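PDB 3U4T: TPR repeat-containing protein from Cytophaga hutchinsonii, which is of unknown function but, as a tetratricopeptide repeat protein, probably serves as a helical scaffold for binding other proteins. Local coordinates for residues N174-R184 against A198-C209. The protein carries 1 engineered substitution. Residues are numbered along the deposited sequence; the frame is centred on the assembly and turned at random.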
loop_
_atom_site.group_PDB
_atom_site.type_symbol
_atom_site.label_atom_id
_atom_site.label_comp_id
_atom_site.label_asym_id
_atom_site.label_seq_id
_atom_site.Cartn_x
_atom_site.Cartn_y
_atom_site.Cartn_z
ATOM N N ASN A 174 -8.562 -15.913 6.301
ATOM C CA ASN A 174 -7.318 -16.685 6.239
ATOM C C ASN A 174 -6.172 -16.022 5.505
ATOM O O ASN A 174 -5.151 -16.660 5.253
ATOM C CB ASN A 174 -7.561 -18.075 5.617
ATOM C CG ASN A 174 -7.856 -19.110 6.651
ATOM O OD1 ASN A 174 -8.620 -18.868 7.586
ATOM N ND2 ASN A 174 -7.268 -20.290 6.487
ATOM N N ILE A 175 -6.325 -14.746 5.153
ATOM C CA ILE A 175 -5.256 -14.034 4.450
ATOM C C ILE A 175 -4.115 -13.888 5.467
ATOM O O ILE A 175 -4.289 -13.333 6.561
ATOM C CB ILE A 175 -5.743 -12.654 3.919
ATOM C CG1 ILE A 175 -4.887 -12.246 2.723
ATOM C CG2 ILE A 175 -5.680 -11.597 5.012
ATOM C CD1 ILE A 175 -5.419 -11.062 1.938
ATOM N N TYR A 176 -2.951 -14.413 5.108
ATOM C CA TYR A 176 -1.799 -14.420 5.996
ATOM C C TYR A 176 -1.412 -13.070 6.565
ATOM O O TYR A 176 -1.074 -12.951 7.749
ATOM C CB TYR A 176 -0.602 -15.040 5.273
ATOM C CG TYR A 176 0.163 -14.095 4.381
ATOM C CD1 TYR A 176 -0.321 -13.722 3.131
ATOM C CD2 TYR A 176 1.402 -13.598 4.786
ATOM C CE1 TYR A 176 0.427 -12.880 2.297
ATOM C CE2 TYR A 176 2.147 -12.764 3.971
ATOM C CZ TYR A 176 1.664 -12.411 2.729
ATOM O OH TYR A 176 2.453 -11.615 1.926
ATOM N N ILE A 177 -1.461 -12.060 5.710
ATOM C CA ILE A 177 -1.109 -10.715 6.103
ATOM C C ILE A 177 -1.939 -10.224 7.286
ATOM O O ILE A 177 -1.479 -9.398 8.067
ATOM C CB ILE A 177 -1.265 -9.765 4.916
ATOM C CG1 ILE A 177 0.036 -8.978 4.730
ATOM C CG2 ILE A 177 -2.478 -8.878 5.125
ATOM C CD1 ILE A 177 0.207 -8.341 3.350
ATOM N N GLY A 178 -3.156 -10.736 7.419
ATOM C CA GLY A 178 -3.996 -10.331 8.533
ATOM C C GLY A 178 -3.532 -10.980 9.825
ATOM O O GLY A 178 -3.496 -10.342 10.879
ATOM N N TYR A 179 -3.172 -12.255 9.754
ATOM C CA TYR A 179 -2.706 -12.944 10.947
ATOM C C TYR A 179 -1.381 -12.333 11.396
ATOM O O TYR A 179 -1.154 -12.126 12.596
ATOM C CB TYR A 179 -2.545 -14.439 10.671
ATOM C CG TYR A 179 -3.862 -15.166 10.454
ATOM C CD1 TYR A 179 -4.822 -15.241 11.469
ATOM C CD2 TYR A 179 -4.145 -15.772 9.235
ATOM C CE1 TYR A 179 -6.030 -15.906 11.268
ATOM C CE2 TYR A 179 -5.347 -16.437 9.019
ATOM C CZ TYR A 179 -6.287 -16.503 10.037
ATOM O OH TYR A 179 -7.469 -17.163 9.801
ATOM N N LEU A 180 -0.517 -12.030 10.430
ATOM C CA LEU A 180 0.780 -11.415 10.725
ATOM C C LEU A 180 0.602 -10.157 11.565
ATOM O O LEU A 180 1.234 -10.002 12.619
ATOM C CB LEU A 180 1.504 -11.039 9.429
ATOM C CG LEU A 180 2.871 -10.377 9.630
ATOM C CD1 LEU A 180 3.877 -11.401 10.131
ATOM C CD2 LEU A 180 3.349 -9.783 8.308
ATOM N N TRP A 181 -0.274 -9.262 11.099
ATOM C CA TRP A 181 -0.515 -7.996 11.797
ATOM C C TRP A 181 -1.302 -8.122 13.085
ATOM O O TRP A 181 -1.072 -7.360 14.019
ATOM C CB TRP A 181 -1.143 -6.959 10.855
ATOM C CG TRP A 181 -0.087 -6.365 9.957
ATOM C CD1 TRP A 181 0.230 -6.755 8.686
ATOM C CD2 TRP A 181 0.891 -5.383 10.328
ATOM N NE1 TRP A 181 1.347 -6.086 8.244
ATOM C CE2 TRP A 181 1.774 -5.239 9.232
ATOM C CE3 TRP A 181 1.112 -4.621 11.485
ATOM C CZ2 TRP A 181 2.859 -4.357 9.258
ATOM C CZ3 TRP A 181 2.185 -3.752 11.512
ATOM C CH2 TRP A 181 3.050 -3.629 10.402
ATOM N N ARG A 182 -2.225 -9.076 13.144
ATOM C CA ARG A 182 -2.963 -9.302 14.383
ATOM C C ARG A 182 -1.909 -9.766 15.379
ATOM O O ARG A 182 -1.905 -9.374 16.547
ATOM C CB ARG A 182 -3.992 -10.411 14.231
ATOM C CG ARG A 182 -5.219 -10.033 13.449
ATOM C CD ARG A 182 -6.414 -10.778 14.033
ATOM N NE ARG A 182 -6.693 -10.344 15.401
ATOM C CZ ARG A 182 -7.601 -10.903 16.196
ATOM N NH1 ARG A 182 -8.321 -11.931 15.763
ATOM N NH2 ARG A 182 -7.804 -10.422 17.415
ATOM N N ALA A 183 -1.006 -10.607 14.894
ATOM C CA ALA A 183 0.060 -11.127 15.735
ATOM C C ALA A 183 0.864 -9.954 16.285
ATOM O O ALA A 183 1.036 -9.821 17.492
ATOM C CB ALA A 183 0.958 -12.052 14.922
ATOM N N ARG A 184 1.340 -9.097 15.388
ATOM C CA ARG A 184 2.125 -7.937 15.775
ATOM C C ARG A 184 1.359 -6.994 16.695
ATOM O O ARG A 184 1.910 -6.468 17.658
ATOM C CB ARG A 184 2.585 -7.199 14.528
ATOM C CG ARG A 184 3.615 -7.982 13.745
ATOM C CD ARG A 184 4.012 -7.263 12.481
ATOM N NE ARG A 184 5.172 -7.854 11.822
ATOM C CZ ARG A 184 5.623 -7.443 10.646
ATOM N NH1 ARG A 184 5.002 -6.456 10.025
ATOM N NH2 ARG A 184 6.689 -8.003 10.099
ATOM N N ALA A 198 0.126 -12.991 21.274
ATOM C CA ALA A 198 0.407 -13.136 19.856
ATOM C C ALA A 198 0.526 -14.582 19.406
ATOM O O ALA A 198 0.419 -14.882 18.219
ATOM C CB ALA A 198 1.682 -12.385 19.511
ATOM N N LYS A 199 0.737 -15.477 20.360
ATOM C CA LYS A 199 0.907 -16.905 20.082
ATOM C C LYS A 199 -0.040 -17.502 19.054
ATOM O O LYS A 199 0.385 -18.004 18.019
ATOM C CB LYS A 199 0.791 -17.689 21.383
ATOM C CG LYS A 199 0.911 -19.200 21.250
ATOM C CD LYS A 199 2.321 -19.683 21.476
ATOM C CE LYS A 199 2.290 -21.023 22.207
ATOM N NZ LYS A 199 1.477 -22.054 21.501
ATOM N N PRO A 200 -1.345 -17.463 19.322
ATOM C CA PRO A 200 -2.295 -18.029 18.362
ATOM C C PRO A 200 -2.238 -17.465 16.944
ATOM O O PRO A 200 -2.403 -18.203 15.969
ATOM C CB PRO A 200 -3.638 -17.760 19.019
ATOM C CG PRO A 200 -3.385 -16.514 19.810
ATOM C CD PRO A 200 -2.054 -16.822 20.438
ATOM N N TYR A 201 -2.019 -16.160 16.821
ATOM C CA TYR A 201 -1.980 -15.542 15.493
ATOM C C TYR A 201 -0.767 -15.982 14.686
ATOM O O TYR A 201 -0.874 -16.241 13.483
ATOM C CB TYR A 201 -2.049 -14.018 15.638
ATOM C CG TYR A 201 -3.276 -13.615 16.430
ATOM C CD1 TYR A 201 -4.561 -13.899 15.947
ATOM C CD2 TYR A 201 -3.161 -13.086 17.712
ATOM C CE1 TYR A 201 -5.686 -13.685 16.724
ATOM C CE2 TYR A 201 -4.288 -12.866 18.503
ATOM C CZ TYR A 201 -5.545 -13.173 18.002
ATOM O OH TYR A 201 -6.654 -13.006 18.795
ATOM N N TYR A 202 0.385 -16.089 15.343
ATOM C CA TYR A 202 1.587 -16.535 14.649
ATOM C C TYR A 202 1.434 -18.019 14.309
ATOM O O TYR A 202 1.961 -18.494 13.290
ATOM C CB TYR A 202 2.844 -16.308 15.515
ATOM C CG TYR A 202 3.454 -14.923 15.369
ATOM C CD1 TYR A 202 3.681 -14.378 14.106
ATOM C CD2 TYR A 202 3.797 -14.157 16.484
ATOM C CE1 TYR A 202 4.231 -13.096 13.954
ATOM C CE2 TYR A 202 4.351 -12.868 16.340
ATOM C CZ TYR A 202 4.556 -12.353 15.071
ATOM O OH TYR A 202 5.059 -11.089 14.898
ATOM N N GLU A 203 0.709 -18.752 15.156
ATOM C CA GLU A 203 0.500 -20.174 14.908
ATOM C C GLU A 203 -0.369 -20.304 13.671
ATOM O O GLU A 203 -0.105 -21.150 12.815
ATOM C CB GLU A 203 -0.152 -20.855 16.116
ATOM C CG GLU A 203 0.816 -21.045 17.273
ATOM C CD GLU A 203 0.174 -21.652 18.500
ATOM O OE1 GLU A 203 -0.954 -21.244 18.841
ATOM O OE2 GLU A 203 0.807 -22.522 19.133
ATOM N N LYS A 204 -1.391 -19.454 13.559
ATOM C CA LYS A 204 -2.257 -19.492 12.386
ATOM C C LYS A 204 -1.486 -19.019 11.153
ATOM O O LYS A 204 -1.712 -19.503 10.043
ATOM C CB LYS A 204 -3.490 -18.618 12.604
ATOM C CG LYS A 204 -4.752 -19.402 12.961
ATOM C CD LYS A 204 -5.299 -20.159 11.750
ATOM C CE LYS A 204 -6.653 -20.812 12.047
ATOM N NZ LYS A 204 -7.404 -21.161 10.797
ATOM N N LEU A 205 -0.569 -18.076 11.357
ATOM C CA LEU A 205 0.246 -17.550 10.268
ATOM C C LEU A 205 1.060 -18.679 9.652
ATOM O O LEU A 205 1.184 -18.786 8.435
ATOM C CB LEU A 205 1.208 -16.495 10.785
ATOM C CG LEU A 205 1.992 -15.892 9.628
ATOM C CD1 LEU A 205 1.092 -14.920 8.889
ATOM C CD2 LEU A 205 3.200 -15.161 10.138
ATOM N N ILE A 206 1.636 -19.510 10.511
ATOM C CA ILE A 206 2.422 -20.650 10.052
ATOM C C ILE A 206 1.453 -21.657 9.429
ATOM O O ILE A 206 1.801 -22.362 8.485
ATOM C CB ILE A 206 3.172 -21.330 11.227
ATOM C CG1 ILE A 206 4.248 -20.397 11.775
ATOM C CG2 ILE A 206 3.788 -22.640 10.768
ATOM C CD1 ILE A 206 4.933 -20.933 13.040
ATOM N N GLU A 207 0.234 -21.719 9.967
ATOM C CA GLU A 207 -0.770 -22.642 9.446
ATOM C C GLU A 207 -0.977 -22.355 7.967
ATOM O O GLU A 207 -0.741 -23.213 7.116
ATOM C CB GLU A 207 -2.104 -22.491 10.196
ATOM C CG GLU A 207 -2.443 -23.658 11.126
ATOM C CD GLU A 207 -3.684 -23.403 11.969
ATOM O OE1 GLU A 207 -4.755 -23.151 11.381
ATOM O OE2 GLU A 207 -3.593 -23.456 13.216
ATOM N N VAL A 208 -1.394 -21.133 7.660
ATOM C CA VAL A 208 -1.636 -20.756 6.276
ATOM C C VAL A 208 -0.358 -20.503 5.474
ATOM O O VAL A 208 -0.395 -20.437 4.248
ATOM C CB VAL A 208 -2.535 -19.503 6.198
ATOM C CG1 VAL A 208 -3.781 -19.695 7.062
ATOM C CG2 VAL A 208 -1.755 -18.277 6.636
ATOM N N CYS A 209 0.777 -20.373 6.153
ATOM C CA CYS A 209 2.043 -20.117 5.450
ATOM C C CYS A 209 3.022 -21.267 5.276
ATOM O O CYS A 209 3.741 -21.333 4.289
ATOM C CB CYS A 209 2.792 -18.954 6.106
ATOM S SG CYS A 209 2.129 -17.321 5.771
#
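The hydroxyl of Tyr179 donates a hydrogen bond to Asn174, with OH 3.0 Å from OD1 and standing above the plane of the amide carbonyl. This bond ties the ring to the turn that leads into its own helix, and both partners lean on helix 199-209: Asn174 lays ND2 against CG1 of Val208, 3.6 Å away, while Tyr179 enters as a knob between Tyr201, Lys204, Leu205 and Val208. Lys204 spreads its aliphatic chain across one face of that ring, CB lying 4.0 Å from the centroid in a CH-pi contact. With an alanine at Tyr179 the hole would probably go unfilled and the Asn174 amide would lose its hydroxyl partner.

Farther along helix 176-184, the methyl of Ala183 sits almost squarely over the Tyr202 ring, CB 3.5 Å from the centroid and only 7° off the normal; the Tyr202 hydroxyl reaches on to Glu222, which also pairs with Arg184. Arg182, bent at chi2 and chi3, passes over a face of Tyr201, its guanidinium tilted 40° to the ring, and its charge is met by Asp162 of helix 158-171. Back at the Asn174 end, Tyr176 CB meets Val208 CG2 and Cys209 SG, the sulfur lying oblique to the ring, whose far end leads away from helix 199-209. Leu180 CD1 meets Leu205 CD2 at 3.8 Å deeper inside. With axes 7.9 Å apart at 158°, the close, nearly antiparallel helices pack like the hairpin pairs of a tetratricopeptide repeat solenoid.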